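Local coordinates for chitin binding protein (Tectaria macrodonta, PDB 6IF7) that binds copper and chitin, has insecticidal activity, and is possibly a lytic polysaccharide monooxygenase of the AA10 family, at residues P48-A51 / G52-E56. Residues are numbered along the deposited sequence; the frame is centred on the assembly and turned at random.
Sequences PNAA and GRHRE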
loop_
_atom_site.group_PDB
_atom_site.type_symbol
_atom_site.label_atom_id
_atom_site.label_comp_id
_atom_site.label_asym_id
_atom_site.label_seq_id
_atom_site.Cartn_x
_atom_site.Cartn_y
_atom_site.Cartn_z
ATOM N N PRO A 48 3.279 -8.919 12.811
ATOM C CA PRO A 48 4.590 -9.249 13.436
ATOM C C PRO A 48 5.031 -10.685 13.199
ATOM O O PRO A 48 6.195 -11.009 13.281
ATOM C CB PRO A 48 4.346 -9.025 14.941
ATOM C CG PRO A 48 3.049 -8.314 15.057
ATOM C CD PRO A 48 2.247 -8.644 13.835
ATOM N N ASN A 49 4.056 -11.489 12.837
ATOM C CA ASN A 49 4.148 -12.884 12.688
ATOM C C ASN A 49 4.286 -13.441 11.258
ATOM O O ASN A 49 4.379 -14.643 11.109
ATOM C CB ASN A 49 2.824 -13.414 13.264
ATOM C CG ASN A 49 2.949 -14.795 13.763
ATOM O OD1 ASN A 49 4.075 -15.263 13.987
ATOM N ND2 ASN A 49 1.814 -15.481 13.942
ATOM N N ALA A 50 4.301 -12.608 10.217
ATOM C CA ALA A 50 3.973 -13.101 8.853
ATOM C C ALA A 50 4.754 -14.315 8.388
ATOM O O ALA A 50 4.167 -15.323 8.018
ATOM C CB ALA A 50 4.117 -12.003 7.819
ATOM N N ALA A 51 6.075 -14.195 8.388
ATOM C CA ALA A 51 6.958 -15.233 7.870
ATOM C C ALA A 51 6.567 -15.599 6.434
ATOM O O ALA A 51 6.561 -16.767 6.070
ATOM C CB ALA A 51 6.944 -16.468 8.797
ATOM N N GLY A 52 6.242 -14.589 5.618
ATOM C CA GLY A 52 5.934 -14.794 4.210
ATOM C C GLY A 52 4.566 -15.367 3.877
ATOM O O GLY A 52 4.256 -15.575 2.704
ATOM N N ARG A 53 3.726 -15.583 4.887
ATOM C CA ARG A 53 2.450 -16.282 4.727
ATOM C C ARG A 53 1.301 -15.285 4.551
ATOM O O ARG A 53 0.297 -15.329 5.254
ATOM C CB ARG A 53 2.196 -17.187 5.939
ATOM C CG ARG A 53 3.295 -18.218 6.173
ATOM C CD ARG A 53 3.095 -18.946 7.485
ATOM N NE ARG A 53 3.285 -18.039 8.614
ATOM C CZ ARG A 53 2.618 -18.084 9.766
ATOM N NH1 ARG A 53 1.661 -18.984 9.972
ATOM N NH2 ARG A 53 2.891 -17.191 10.720
ATOM N N HIS A 54 1.437 -14.430 3.551
ATOM C CA HIS A 54 0.560 -13.260 3.380
ATOM C C HIS A 54 -0.872 -13.695 3.001
ATOM O O HIS A 54 -1.854 -13.323 3.640
ATOM C CB HIS A 54 1.142 -12.319 2.302
ATOM C CG HIS A 54 2.623 -12.086 2.430
ATOM N ND1 HIS A 54 3.206 -11.609 3.585
ATOM C CD2 HIS A 54 3.639 -12.285 1.553
ATOM C CE1 HIS A 54 4.513 -11.518 3.415
ATOM N NE2 HIS A 54 4.805 -11.920 2.191
ATOM N N ARG A 55 -0.958 -14.544 1.994
ATOM C CA ARG A 55 -2.235 -14.994 1.468
ATOM C C ARG A 55 -3.003 -15.903 2.412
ATOM O O ARG A 55 -4.207 -16.007 2.321
ATOM C CB ARG A 55 -2.008 -15.672 0.129
ATOM C CG ARG A 55 -1.447 -14.708 -0.912
ATOM C CD ARG A 55 -0.834 -15.438 -2.083
ATOM N NE ARG A 55 -0.288 -14.489 -3.051
ATOM C CZ ARG A 55 0.849 -13.807 -2.906
ATOM N NH1 ARG A 55 1.620 -13.920 -1.819
ATOM N NH2 ARG A 55 1.230 -12.990 -3.871
ATOM N N GLU A 56 -2.280 -16.549 3.306
ATOM C CA GLU A 56 -2.826 -17.424 4.330
ATOM C C GLU A 56 -3.395 -16.611 5.494
ATOM O O GLU A 56 -4.463 -16.945 6.016
ATOM C CB GLU A 56 -1.692 -18.354 4.797
ATOM C CG GLU A 56 -1.991 -19.368 5.902
ATOM C CD GLU A 56 -0.734 -20.150 6.320
ATOM O OE1 GLU A 56 0.141 -20.421 5.465
ATOM O OE2 GLU A 56 -0.602 -20.485 7.511
#
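R53 folds its side chain back over the turn that precedes it and grips the carbonyl oxygens of N49 and A50. R53 CB starts 3.4 Å from A50 O. CG lies anti to the carbonyl carbon of R53 (chi1 -58°) and stays close to the same oxygen. CD follows, and a bend at chi3 (-67°) turns the guanidinium toward the turn. R53 NE then donates to A50 O at 2.9 Å. R53 NH2 goes one residue further back and donates to N49 O at 3.0 Å, with that oxygen in the guanidinium plane. R53 NH1 faces the other way, in a long salt bridge to E56 OE2 (3.7 Å). The A51 methyl sits obliquely beside NE. The N49 amide stands nearly upright to the guanidinium, planes 83° apart, without bonding to it.

A50 O also accepts from R53 N at 3.2 Å. The two donors reach this oxygen from opposite faces of its carbonyl plane. A leucine in place of R53 would probably leave N49 O without this donor and take one of the two described here from A50 O. A50 CB packs near the H54 ring, whose ND1 bonds Y175 OH. The backbone bond closes a type I' beta turn, A50 to R53, linking strand 46-47 to helix 54-57; R53 stands at the N-cap position, just before that helix.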